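PDB 3CSW: putative branched-chain-amino-acid aminotransferase from Thermotoga maritima MSB8, which probably transfers the amino group of leucine, isoleucine or valine to 2-oxoglutarate, using pyridoxal 5'-phosphate as cofactor. Local coordinates for residues Val208-Lys213 with Leu276-Asn281; Leu215-Glu220 with Gly261-Thr266; Val153-Glu158 with Val165-Leu170; Ala242-Val247 with Glu269-Phe274; Lys83-Gly88 with Ile98-Phe103. All coordinates share one frame; numbering follows the deposited sequence.

Interaction 1. Residues Val208-Lys213 with Leu276-Asn281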
# COMPACT_ATOMS: atom_id res chain seq x y z
N VAL A 208 -27.69 12.55 9.02
CA VAL A 208 -27.17 13.91 8.82
C VAL A 208 -27.10 14.24 7.33
O VAL A 208 -27.42 15.36 6.95
CB VAL A 208 -25.80 14.10 9.52
CG1 VAL A 208 -25.12 15.42 9.10
CG2 VAL A 208 -25.99 14.03 11.05
N ILE A 209 -26.72 13.28 6.49
CA ILE A 209 -26.70 13.47 5.02
C ILE A 209 -28.11 13.79 4.50
O ILE A 209 -28.31 14.75 3.71
CB ILE A 209 -26.07 12.24 4.28
CG1 ILE A 209 -24.57 12.16 4.58
CG2 ILE A 209 -26.28 12.32 2.75
CD1 ILE A 209 -23.90 10.87 4.17
N LYS A 210 -29.10 13.03 4.98
CA LYS A 210 -30.50 13.28 4.63
C LYS A 210 -31.00 14.62 5.16
O LYS A 210 -31.76 15.31 4.48
CB LYS A 210 -31.39 12.14 5.13
CG LYS A 210 -31.06 10.83 4.48
CD LYS A 210 -32.05 9.74 4.82
CE LYS A 210 -31.45 8.36 4.51
NZ LYS A 210 -32.45 7.37 4.05
N LEU A 211 -30.61 14.97 6.38
CA LEU A 211 -30.98 16.26 6.95
C LEU A 211 -30.36 17.39 6.14
O LEU A 211 -31.02 18.39 5.85
CB LEU A 211 -30.53 16.37 8.40
CG LEU A 211 -30.70 17.72 9.11
CD1 LEU A 211 -32.16 18.12 9.19
CD2 LEU A 211 -30.08 17.65 10.48
N ALA A 212 -29.08 17.25 5.78
CA ALA A 212 -28.42 18.31 4.99
C ALA A 212 -29.18 18.55 3.69
O ALA A 212 -29.47 19.69 3.32
CB ALA A 212 -26.95 17.98 4.74
N LYS A 213 -29.56 17.46 3.02
CA LYS A 213 -30.33 17.54 1.77
C LYS A 213 -31.70 18.20 1.95
O LYS A 213 -32.11 18.99 1.13
CB LYS A 213 -30.45 16.16 1.13
CG LYS A 213 -29.10 15.66 0.62
CD LYS A 213 -29.18 14.26 0.10
CE LYS A 213 -27.84 13.78 -0.41
NZ LYS A 213 -27.87 12.30 -0.54
N LEU A 276 -36.54 12.28 14.79
CA LEU A 276 -37.72 11.85 15.51
C LEU A 276 -38.93 11.73 14.57
O LEU A 276 -39.83 10.96 14.84
CB LEU A 276 -38.05 12.80 16.67
CG LEU A 276 -37.20 12.77 17.94
CD1 LEU A 276 -37.70 13.87 18.88
CD2 LEU A 276 -37.30 11.44 18.61
N ASN A 277 -38.94 12.45 13.45
CA ASN A 277 -40.07 12.34 12.53
C ASN A 277 -39.77 11.62 11.22
O ASN A 277 -40.59 11.65 10.31
CB ASN A 277 -40.75 13.70 12.30
CG ASN A 277 -42.29 13.58 12.05
OD1 ASN A 277 -42.94 12.59 12.41
ND2 ASN A 277 -42.85 14.60 11.44
N LEU A 278 -38.64 10.93 11.14
CA LEU A 278 -38.29 10.16 9.95
C LEU A 278 -38.64 8.70 10.27
O LEU A 278 -38.03 8.10 11.15
CB LEU A 278 -36.80 10.34 9.61
CG LEU A 278 -36.44 10.12 8.15
CD1 LEU A 278 -36.90 11.31 7.32
CD2 LEU A 278 -34.93 9.90 7.98
N GLU A 279 -39.65 8.16 9.58
CA GLU A 279 -40.22 6.82 9.87
C GLU A 279 -39.23 5.65 9.79
O GLU A 279 -39.33 4.69 10.55
CB GLU A 279 -41.42 6.53 8.93
CG GLU A 279 -41.88 5.06 8.85
CD GLU A 279 -42.39 4.50 10.18
OE1 GLU A 279 -42.65 5.29 11.10
OE2 GLU A 279 -42.54 3.26 10.30
N GLU A 280 -38.29 5.74 8.86
CA GLU A 280 -37.24 4.70 8.72
C GLU A 280 -36.41 4.47 9.99
O GLU A 280 -35.83 3.40 10.15
CB GLU A 280 -36.32 5.03 7.54
CG GLU A 280 -35.47 6.27 7.72
CD GLU A 280 -34.63 6.59 6.49
OE1 GLU A 280 -35.23 6.86 5.42
OE2 GLU A 280 -33.38 6.60 6.61
N ASN A 281 -36.37 5.44 10.89
CA ASN A 281 -35.71 5.29 12.20
C ASN A 281 -36.58 4.67 13.29
O ASN A 281 -36.11 4.47 14.41
CB ASN A 281 -35.24 6.67 12.69
CG ASN A 281 -34.18 7.26 11.82
OD1 ASN A 281 -33.29 6.55 11.34
ND2 ASN A 281 -34.25 8.57 11.62

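Interaction 2. Residues Leu215-Glu220 with Gly261-Thr266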
# COMPACT_ATOMS: atom_id res chain seq x y z
N LEU A 215 -32.39 20.39 4.07
CA LEU A 215 -32.12 21.82 4.27
C LEU A 215 -31.47 22.50 3.05
O LEU A 215 -31.09 23.65 3.12
CB LEU A 215 -31.26 22.02 5.52
CG LEU A 215 -31.87 21.57 6.85
CD1 LEU A 215 -30.80 21.64 7.93
CD2 LEU A 215 -33.08 22.43 7.23
N GLU A 216 -31.38 21.79 1.92
CA GLU A 216 -30.77 22.32 0.70
C GLU A 216 -29.28 22.71 0.87
O GLU A 216 -28.77 23.59 0.17
CB GLU A 216 -31.62 23.47 0.11
CG GLU A 216 -33.07 23.03 -0.28
N ILE A 217 -28.59 22.02 1.78
CA ILE A 217 -27.14 22.13 1.94
C ILE A 217 -26.52 21.13 0.95
O ILE A 217 -26.88 19.96 0.96
CB ILE A 217 -26.70 21.79 3.39
CG1 ILE A 217 -27.36 22.78 4.38
CG2 ILE A 217 -25.16 21.81 3.52
CD1 ILE A 217 -27.25 22.38 5.86
N PRO A 218 -25.61 21.58 0.06
CA PRO A 218 -24.93 20.62 -0.82
C PRO A 218 -24.06 19.62 -0.04
O PRO A 218 -23.35 20.03 0.90
CB PRO A 218 -24.03 21.51 -1.69
CG PRO A 218 -24.43 22.92 -1.43
CD PRO A 218 -25.14 22.96 -0.13
N VAL A 219 -24.14 18.35 -0.43
CA VAL A 219 -23.42 17.27 0.21
C VAL A 219 -22.57 16.49 -0.80
O VAL A 219 -23.06 16.14 -1.87
CB VAL A 219 -24.38 16.26 0.89
CG1 VAL A 219 -23.56 15.20 1.61
CG2 VAL A 219 -25.31 16.95 1.84
N GLU A 220 -21.30 16.25 -0.46
CA GLU A 220 -20.37 15.45 -1.26
C GLU A 220 -19.83 14.31 -0.39
O GLU A 220 -19.20 14.57 0.64
CB GLU A 220 -19.16 16.27 -1.70
CG GLU A 220 -19.51 17.50 -2.52
CD GLU A 220 -18.30 18.33 -2.97
OE1 GLU A 220 -17.13 17.86 -2.86
OE2 GLU A 220 -18.54 19.48 -3.44
N GLY A 261 -19.55 26.77 13.77
CA GLY A 261 -19.88 27.41 12.51
C GLY A 261 -21.34 27.23 12.18
O GLY A 261 -22.03 26.37 12.75
N PRO A 262 -21.82 28.01 11.21
CA PRO A 262 -23.24 28.08 10.85
C PRO A 262 -23.88 26.82 10.26
O PRO A 262 -25.06 26.55 10.53
CB PRO A 262 -23.30 29.24 9.84
CG PRO A 262 -21.90 29.38 9.33
CD PRO A 262 -20.98 28.92 10.40
N VAL A 263 -23.15 26.07 9.44
CA VAL A 263 -23.71 24.84 8.87
C VAL A 263 -23.86 23.81 9.98
O VAL A 263 -24.89 23.14 10.07
CB VAL A 263 -22.85 24.30 7.67
CG1 VAL A 263 -23.34 22.94 7.20
CG2 VAL A 263 -22.87 25.30 6.52
N THR A 264 -22.84 23.69 10.85
CA THR A 264 -22.85 22.75 11.98
C THR A 264 -23.98 23.06 12.93
O THR A 264 -24.66 22.15 13.43
CB THR A 264 -21.55 22.82 12.81
OG1 THR A 264 -20.41 22.65 11.95
CG2 THR A 264 -21.53 21.76 13.94
N ALA A 265 -24.17 24.36 13.19
CA ALA A 265 -25.19 24.87 14.10
C ALA A 265 -26.61 24.57 13.59
O ALA A 265 -27.45 24.16 14.38
CB ALA A 265 -25.00 26.40 14.33
N THR A 266 -26.88 24.75 12.30
CA THR A 266 -28.19 24.42 11.75
C THR A 266 -28.45 22.93 11.82
O THR A 266 -29.57 22.50 12.15
CB THR A 266 -28.31 24.79 10.29
OG1 THR A 266 -27.72 26.07 10.08
CG2 THR A 266 -29.79 24.86 9.89

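Interaction 3. Residues Val153-Glu158 with Val165-Leu170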
# COMPACT_ATOMS: atom_id res chain seq x y z
N VAL A 153 -9.52 -0.76 18.75
CA VAL A 153 -9.03 -1.00 20.13
C VAL A 153 -7.80 -0.12 20.42
O VAL A 153 -7.74 0.59 21.42
CB VAL A 153 -8.75 -2.52 20.41
CG1 VAL A 153 -7.97 -2.73 21.76
CG2 VAL A 153 -10.05 -3.30 20.41
N LEU A 154 -6.81 -0.15 19.53
CA LEU A 154 -5.60 0.65 19.75
C LEU A 154 -5.85 2.15 19.68
O LEU A 154 -5.30 2.92 20.46
CB LEU A 154 -4.47 0.20 18.81
CG LEU A 154 -3.99 -1.24 19.02
CD1 LEU A 154 -2.88 -1.62 18.00
CD2 LEU A 154 -3.50 -1.41 20.44
N ALA A 155 -6.73 2.58 18.78
CA ALA A 155 -7.01 4.02 18.62
C ALA A 155 -7.77 4.61 19.81
O ALA A 155 -7.47 5.73 20.24
CB ALA A 155 -7.78 4.30 17.28
N ARG A 156 -8.74 3.88 20.34
CA ARG A 156 -9.46 4.35 21.51
C ARG A 156 -8.57 4.51 22.73
O ARG A 156 -8.85 5.36 23.56
CB ARG A 156 -10.62 3.43 21.87
CG ARG A 156 -11.67 3.46 20.82
CD ARG A 156 -13.01 3.13 21.32
NE ARG A 156 -13.94 3.13 20.20
CZ ARG A 156 -15.09 2.48 20.17
NH1 ARG A 156 -15.50 1.80 21.23
NH2 ARG A 156 -15.85 2.50 19.09
N ARG A 157 -7.50 3.73 22.83
CA ARG A 157 -6.55 3.87 23.93
C ARG A 157 -5.71 5.15 23.84
O ARG A 157 -5.01 5.49 24.79
CB ARG A 157 -5.63 2.65 24.02
CG ARG A 157 -6.38 1.38 24.42
CD ARG A 157 -5.46 0.17 24.48
NE ARG A 157 -4.52 0.21 25.59
CZ ARG A 157 -4.78 -0.18 26.83
NH1 ARG A 157 -5.98 -0.66 27.15
NH2 ARG A 157 -3.85 -0.09 27.77
N GLU A 158 -5.77 5.82 22.69
CA GLU A 158 -5.11 7.11 22.48
C GLU A 158 -5.94 8.31 22.91
O GLU A 158 -5.44 9.42 22.91
CB GLU A 158 -4.78 7.30 21.00
CG GLU A 158 -3.77 6.31 20.44
CD GLU A 158 -3.47 6.56 18.96
OE1 GLU A 158 -4.32 7.17 18.27
OE2 GLU A 158 -2.41 6.14 18.49
N VAL A 165 -10.13 10.40 18.42
CA VAL A 165 -8.99 10.47 17.51
C VAL A 165 -9.47 10.13 16.08
O VAL A 165 -10.39 9.35 15.90
CB VAL A 165 -7.82 9.53 17.94
CG1 VAL A 165 -7.18 10.04 19.25
CG2 VAL A 165 -8.27 8.06 18.05
N ILE A 166 -8.86 10.77 15.07
CA ILE A 166 -9.21 10.58 13.67
C ILE A 166 -8.26 9.56 13.00
O ILE A 166 -7.05 9.79 12.90
CB ILE A 166 -9.18 11.93 12.92
CG1 ILE A 166 -9.99 13.01 13.68
CG2 ILE A 166 -9.63 11.79 11.49
CD1 ILE A 166 -11.41 12.64 14.12
N LEU A 167 -8.82 8.42 12.60
CA LEU A 167 -8.10 7.40 11.84
C LEU A 167 -8.11 7.76 10.36
O LEU A 167 -9.17 7.99 9.77
CB LEU A 167 -8.68 5.99 12.04
CG LEU A 167 -8.53 5.26 13.38
CD1 LEU A 167 -9.58 5.76 14.36
CD2 LEU A 167 -8.56 3.73 13.22
N LEU A 168 -6.90 7.86 9.80
CA LEU A 168 -6.69 7.99 8.38
C LEU A 168 -6.52 6.59 7.83
O LEU A 168 -6.13 5.66 8.55
CB LEU A 168 -5.42 8.80 8.08
CG LEU A 168 -5.24 10.14 8.80
CD1 LEU A 168 -3.98 10.79 8.34
CD2 LEU A 168 -6.44 11.02 8.61
N GLY A 169 -6.81 6.43 6.54
CA GLY A 169 -6.55 5.17 5.86
C GLY A 169 -5.10 5.11 5.47
O GLY A 169 -4.37 6.08 5.66
N LEU A 170 -4.68 3.99 4.88
CA LEU A 170 -3.27 3.80 4.56
C LEU A 170 -2.70 4.87 3.64
O LEU A 170 -1.52 5.07 3.67
CB LEU A 170 -3.00 2.44 3.91
CG LEU A 170 -3.02 1.17 4.76
CD1 LEU A 170 -2.55 -0.02 3.89
CD2 LEU A 170 -2.20 1.32 6.06

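Interaction 4. Residues Ala242-Val247 with Glu269-Phe274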
# COMPACT_ATOMS: atom_id res chain seq x y z
N ALA A 242 -24.53 11.05 21.01
CA ALA A 242 -24.52 12.49 21.07
C ALA A 242 -25.10 13.20 19.84
O ALA A 242 -25.44 14.36 19.94
CB ALA A 242 -23.09 12.99 21.35
N GLY A 243 -25.21 12.53 18.70
CA GLY A 243 -25.72 13.17 17.48
C GLY A 243 -24.61 13.95 16.76
O GLY A 243 -23.58 13.37 16.44
N VAL A 244 -24.82 15.25 16.54
CA VAL A 244 -23.80 16.11 15.90
C VAL A 244 -22.90 16.74 16.97
O VAL A 244 -23.39 17.35 17.90
CB VAL A 244 -24.42 17.21 15.02
CG1 VAL A 244 -23.36 18.22 14.54
CG2 VAL A 244 -25.18 16.60 13.86
N VAL A 245 -21.58 16.56 16.83
CA VAL A 245 -20.61 17.05 17.79
C VAL A 245 -19.65 18.00 17.08
O VAL A 245 -18.82 17.58 16.27
CB VAL A 245 -19.86 15.87 18.49
CG1 VAL A 245 -18.86 16.38 19.53
CG2 VAL A 245 -20.87 14.90 19.16
N PRO A 246 -19.75 19.31 17.37
CA PRO A 246 -18.87 20.27 16.71
C PRO A 246 -17.43 20.13 17.17
O PRO A 246 -17.19 19.86 18.35
CB PRO A 246 -19.42 21.64 17.17
CG PRO A 246 -20.62 21.38 17.91
CD PRO A 246 -20.64 19.97 18.33
N VAL A 247 -16.50 20.31 16.23
CA VAL A 247 -15.07 20.23 16.55
C VAL A 247 -14.51 21.64 16.53
O VAL A 247 -14.51 22.31 15.49
CB VAL A 247 -14.27 19.33 15.56
CG1 VAL A 247 -12.75 19.44 15.83
CG2 VAL A 247 -14.75 17.83 15.62
N GLU A 269 -29.12 21.82 15.56
CA GLU A 269 -30.40 22.25 16.10
C GLU A 269 -31.56 21.49 15.44
O GLU A 269 -32.55 21.17 16.09
CB GLU A 269 -30.55 23.77 16.08
CG GLU A 269 -30.69 24.42 14.71
CD GLU A 269 -30.53 25.97 14.74
OE1 GLU A 269 -29.86 26.49 15.67
OE2 GLU A 269 -31.06 26.65 13.82
N ASN A 270 -31.41 21.16 14.15
CA ASN A 270 -32.45 20.45 13.40
C ASN A 270 -32.40 18.93 13.48
O ASN A 270 -33.34 18.26 13.04
CB ASN A 270 -32.41 20.90 11.94
CG ASN A 270 -32.98 22.31 11.75
OD1 ASN A 270 -34.18 22.49 11.85
ND2 ASN A 270 -32.13 23.30 11.50
N PHE A 271 -31.31 18.39 14.04
CA PHE A 271 -31.08 16.94 14.05
C PHE A 271 -32.20 16.15 14.73
O PHE A 271 -32.84 15.30 14.12
CB PHE A 271 -29.71 16.59 14.68
CG PHE A 271 -29.41 15.12 14.68
CD1 PHE A 271 -28.96 14.48 13.53
CD2 PHE A 271 -29.62 14.35 15.82
CE1 PHE A 271 -28.71 13.12 13.52
CE2 PHE A 271 -29.36 12.98 15.80
CZ PHE A 271 -28.91 12.37 14.66
N GLU A 272 -32.42 16.43 16.01
CA GLU A 272 -33.40 15.67 16.80
C GLU A 272 -34.84 15.75 16.25
O GLU A 272 -35.48 14.70 16.09
CB GLU A 272 -33.32 16.07 18.27
CG GLU A 272 -34.10 15.13 19.20
CD GLU A 272 -33.79 15.34 20.68
OE1 GLU A 272 -32.61 15.54 21.02
OE2 GLU A 272 -34.74 15.26 21.49
N PRO A 273 -35.37 16.96 15.97
CA PRO A 273 -36.68 17.00 15.34
C PRO A 273 -36.76 16.25 14.01
O PRO A 273 -37.76 15.61 13.74
CB PRO A 273 -36.98 18.50 15.16
CG PRO A 273 -35.73 19.19 15.40
CD PRO A 273 -34.88 18.31 16.27
N PHE A 274 -35.72 16.33 13.19
CA PHE A 274 -35.70 15.61 11.91
C PHE A 274 -35.73 14.08 12.11
O PHE A 274 -36.51 13.38 11.48
CB PHE A 274 -34.49 16.04 11.08
CG PHE A 274 -34.35 15.30 9.77
CD1 PHE A 274 -35.02 15.73 8.63
CD2 PHE A 274 -33.54 14.16 9.68
CE1 PHE A 274 -34.88 15.04 7.41
CE2 PHE A 274 -33.42 13.45 8.48
CZ PHE A 274 -34.08 13.91 7.34

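Interaction 5. Residues Lys83-Gly88 with Ile98-Phe103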
# COMPACT_ATOMS: atom_id res chain seq x y z
N LYS A 83 -38.52 -6.19 21.41
CA LYS A 83 -39.20 -6.48 22.67
C LYS A 83 -38.27 -6.31 23.87
O LYS A 83 -38.65 -5.67 24.85
CB LYS A 83 -39.84 -7.88 22.66
CG LYS A 83 -41.11 -7.95 21.80
CD LYS A 83 -41.79 -9.35 21.82
CE LYS A 83 -43.08 -9.37 20.96
NZ LYS A 83 -44.04 -10.47 21.30
N VAL A 84 -37.06 -6.86 23.78
CA VAL A 84 -36.07 -6.71 24.85
C VAL A 84 -35.61 -5.25 24.97
O VAL A 84 -35.44 -4.73 26.08
CB VAL A 84 -34.82 -7.63 24.65
CG1 VAL A 84 -33.81 -7.42 25.78
CG2 VAL A 84 -35.24 -9.12 24.58
N LEU A 85 -35.40 -4.58 23.84
CA LEU A 85 -34.95 -3.18 23.85
C LEU A 85 -35.95 -2.31 24.60
O LEU A 85 -35.55 -1.52 25.46
CB LEU A 85 -34.78 -2.63 22.43
CG LEU A 85 -33.64 -3.12 21.53
CD1 LEU A 85 -33.75 -2.44 20.14
CD2 LEU A 85 -32.30 -2.85 22.19
N LYS A 86 -37.24 -2.45 24.26
CA LYS A 86 -38.31 -1.64 24.88
C LYS A 86 -38.57 -1.95 26.37
O LYS A 86 -38.76 -1.01 27.16
CB LYS A 86 -39.62 -1.75 24.07
CG LYS A 86 -39.44 -1.30 22.62
CD LYS A 86 -40.70 -0.83 21.97
CE LYS A 86 -41.65 -1.95 21.66
NZ LYS A 86 -42.80 -1.37 20.92
N ALA A 87 -38.59 -3.23 26.73
CA ALA A 87 -38.76 -3.65 28.13
C ALA A 87 -37.62 -3.11 28.99
O ALA A 87 -37.84 -2.69 30.13
CB ALA A 87 -38.83 -5.19 28.25
N GLY A 88 -36.39 -3.12 28.44
CA GLY A 88 -35.22 -2.66 29.17
C GLY A 88 -35.21 -1.15 29.36
O GLY A 88 -34.97 -0.67 30.48
N ILE A 98 -27.63 1.71 24.99
CA ILE A 98 -27.83 0.26 24.93
C ILE A 98 -26.74 -0.36 24.05
O ILE A 98 -26.57 0.07 22.93
CB ILE A 98 -29.22 -0.11 24.32
CG1 ILE A 98 -30.37 0.67 24.98
CG2 ILE A 98 -29.44 -1.61 24.44
CD1 ILE A 98 -31.68 0.67 24.19
N LYS A 99 -26.02 -1.35 24.58
CA LYS A 99 -25.02 -2.10 23.82
C LYS A 99 -25.57 -3.50 23.63
O LYS A 99 -26.10 -4.07 24.57
CB LYS A 99 -23.69 -2.21 24.57
CG LYS A 99 -23.03 -0.88 24.92
CD LYS A 99 -21.94 -1.06 26.00
CE LYS A 99 -21.90 0.14 26.99
NZ LYS A 99 -21.32 -0.23 28.32
N VAL A 100 -25.46 -4.03 22.41
CA VAL A 100 -25.92 -5.38 22.09
C VAL A 100 -24.75 -6.20 21.54
O VAL A 100 -24.14 -5.82 20.55
CB VAL A 100 -27.08 -5.38 21.06
CG1 VAL A 100 -27.64 -6.81 20.91
CG2 VAL A 100 -28.18 -4.41 21.50
N TYR A 101 -24.44 -7.32 22.21
CA TYR A 101 -23.34 -8.17 21.82
C TYR A 101 -23.84 -9.50 21.32
O TYR A 101 -24.68 -10.12 21.96
CB TYR A 101 -22.42 -8.43 23.01
CG TYR A 101 -21.77 -7.21 23.61
CD1 TYR A 101 -20.63 -6.65 23.05
CD2 TYR A 101 -22.25 -6.65 24.79
CE1 TYR A 101 -20.02 -5.54 23.64
CE2 TYR A 101 -21.65 -5.55 25.38
CZ TYR A 101 -20.53 -5.00 24.80
OH TYR A 101 -19.95 -3.92 25.39
N LEU A 102 -23.30 -9.96 20.19
CA LEU A 102 -23.65 -11.25 19.65
C LEU A 102 -22.40 -12.13 19.74
O LEU A 102 -21.33 -11.75 19.26
CB LEU A 102 -24.16 -11.09 18.23
CG LEU A 102 -24.54 -12.35 17.44
CD1 LEU A 102 -25.73 -13.07 18.08
CD2 LEU A 102 -24.82 -11.96 15.99
N PHE A 103 -22.54 -13.29 20.36
CA PHE A 103 -21.39 -14.14 20.67
C PHE A 103 -21.15 -15.27 19.68
O PHE A 103 -22.10 -15.86 19.16
CB PHE A 103 -21.45 -14.68 22.11
CG PHE A 103 -21.24 -13.62 23.13
CD1 PHE A 103 -19.98 -13.10 23.36
CD2 PHE A 103 -22.31 -13.08 23.83
CE1 PHE A 103 -19.79 -12.09 24.27
CE2 PHE A 103 -22.12 -12.08 24.74
CZ PHE A 103 -20.86 -11.58 24.96

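Interaction 1. Residues Val208-Lys213 with Leu276-Asn281
Lys210, on helix 203-214, reaches Leu278 and Glu280 in the turn that follows helix 262-276, and closes a salt bridge at the surface of this class-IV aminotransferase. Its CB faces the turn, and the side chain rests on the ring of Phe274, on helix 262-276. Farther out, CD lies 4.3 Å from CD2 of Leu278, the one apolar touch between the two segments. CE follows at 3.4 Å from Glu280 OE2. The chain then bends at its last torsion (chi4 -146°), which swings the ammonium group to the carboxylate: NZ bonds OE2 of Glu280 at 2.8 Å, while its second bond, to OE1 of the same residue at 3.1 Å, is weak. Glu280 arrives from the opposite direction. Its CG stands between the backbone N and the carbonyl carbon (chi1 67°), and the chain runs extended from there, carrying the carboxylate across to the helix. Lys58 makes a second salt bridge to OE2, so this one oxygen is shared by two ammonium groups, which would probably stabilise the ionised carboxylate. Toward Lys210 NZ, Glu280 OE2 offers its syn lone pair, on the side of OE1.

Interaction 2. Residues Leu215-Glu220 with Gly261-Thr266
Leu215 and Ile217 each touch helix 262-276 through a single terminal methyl. CD1 of Leu215 lies 3.9 Å from CG2 of Thr266, and CD1 of Ile217 lies 4.2 Å from CG1 of Val263. In both pairs the side chains slide past one another in opposite directions, so the contact is lateral, between methyls, without interlocking. Val263 and Thr266 are three residues apart in the helix, which sets both on the flank turned to the 215-220 segment. The methyl of Thr266 is aimed by its hydroxyl: OG1 bonds back to O of Pro262 at 2.7 Å, with a C=O...OG1 angle of 158° and OG1 tilted 19° from the carbonyl plane. The same oxygen also accepts the backbone N of Thr266, so two bonds grip it. With a serine here the methyl is gone, and Leu215 CD1 would probably border a gap on this side. On the other segment the backbone is set by a Schellman motif that ends helix 203-214. Glu216, with positive phi (60°), is its C-prime residue, and Ile217 N bonds O of Ala212. The chain then enters strand 219-222. Farther out, Leu267 touches both Leu215 and Ile217, while Glu234 bonds the backbone N of Val263 and OG1 of Thr264 at the start of the helix.

Interaction 3. Residues Val153-Glu158 with Val165-Leu170
Ala155 points its CB between two residues of strand 164-168. CD1 of Leu167 lies 3.7 Å from it and CG2 of Val165 3.9 Å. Val165 faces the helix and splits its methyls between two partners: CG1 meets CB of Glu158 at 4.0 Å, and CG2 lies over Ala155, 3.3 Å from that residue's carbonyl O. Glu158 and Val165 cross at about a right angle, the stem of the acid passing over the branch of the valine. With chi1 at -68°, CG2 of Val165 is wedged between its own backbone N and carbonyl carbon, the setting that brings it against Ala155 O. That oxygen also accepts Glu158 N at 3.0 Å. With an alanine replacing Val165 both methyls are gone, and a gap would be likely to open beside Ala155 and Glu158. The pairing belongs to a beta-alpha-beta crossover, in which helix 150-156 links the parallel neighbouring strands 125-129 and 164-168. Leu167 leaves the strand at a slant, yet its isobutyl end turns in to Ala155. The carboxylate of Glu158 stays beside the valine, OE1 lying 4.1 Å from Val165 CG2 and bonding OG of Ser130. Arg156 points away and touches the bound pyridoxal phosphate.

Interaction 4. Residues Ala242-Val247 with Glu269-Phe274
Gly243, at the start of strand 243-247, and Phe271, on helix 262-276, bring their CA atoms to 7.4 Å, and the glycine holds a backbone (phi 82°, psi -123°) that residues with a side chain rarely take. A CB at this position would press on the carbonyl O of Ala242 and come to 3.4 Å from CE2 of Phe271. In the absence of one, the phenyl ring comes up to the bare main chain, CE2 lying 4.0 Å from CA of Gly243. Diagonally across the same ring, CD1 meets CG2 of Val244 at 4.3 Å. Both partners approach the ring at a slant, and the contact is purely apolar, with no hydrogen bond between the segments. Phe271 has its CG anti to the backbone N (chi1 -179°), which sends the ring off the helix toward the strand. There it also packs on helix 203-214, touching Val208 and Thr204. Val244 has further neighbours in Met268 and Thr264, about one and two turns before Phe271 on helix 262-276. Just after Phe271 the helix is kinked, since the N of Pro273 makes no bond to the preceding turn; the Phe274 N bond to O of Asn270, at 3.1 Å, resumes the pattern. The nearest atoms of the bound pyridoxal phosphate and Gly243 are about 8 Å apart. The arrangement is helix-on-sheet packing: helix 262-276 lies against strand 243-247 of a mixed sheet, with an aromatic ring filling the junction to helix 203-214.

Interaction 5. Residues Lys83-Gly88 with Ile98-Phe103
Leu85, on helix 78-89, meets Ile98 and Val100 of strand 96-102 through one methyl, CD2. The tight part is at Ile98: CD2 of Leu85 lies 3.8 Å from its CG2 and 4.1 Å from its CD1, so that the leucine methyl is caught by both ends of the branched side chain. The two side chains cross obliquely. Toward Val100 the packing slackens, since the same CD2 is 4.5 Å from CG2 of that residue. The CB of Leu85 leaves the helix at a slant to the strand; with CG anti to the carbonyl carbon (chi1 -70°) and chi2 at 178°, CD2 is carried in to the strand. All three residues are buried, and Leu46 of the adjoining strand 42-49 adds to the cluster by touching Leu85 and Val100. Conditions differ on the far side of the helix, where Lys83 is exposed and Lys86 turns away from the strand, its NZ bonding O of Ile285. The strand has a polar side too: Lys99 points away from the helix and forms a salt bridge with Glu35 of a second subunit, whose OE2 also bonds OH of Tyr101. Alternation along the strand thus sends Ile98 and Val100 to the helix and Lys99 to the subunit interface, the pattern of an antiparallel sheet with helices 78-89 and 56-68 packed on one face, consistent with the smaller alpha/beta domain of class-IV aminotransferases.

How the interactions relate
Interactions 1, 2 and 4 form one continuous cluster round helices 203-214 and 262-276, their centres 11 to 14 Å apart. Leu211 CD1 lies 3.6 Å from Phe274 CG, joining interactions 1 and 4; Ala212 CB and Val219 CG2, 3.5 Å apart, join 1 to 2; and Thr264 CG2 touches Pro246 CB at 3.9 Å between 2 and 4. Along the chain, 2 and 4 are both nested in the loop that 1 closes. Interactions 3 and 5 stand apart, on opposite sides of the chain's centre with centres about 27 Å from each other, yet both reach the second subunit. Toward the cofactor, 153-158 contributes Arg156 to the pocket, while Val100 lies about 9 Å, side chain to side chain, from Lys145, the probable attachment lysine.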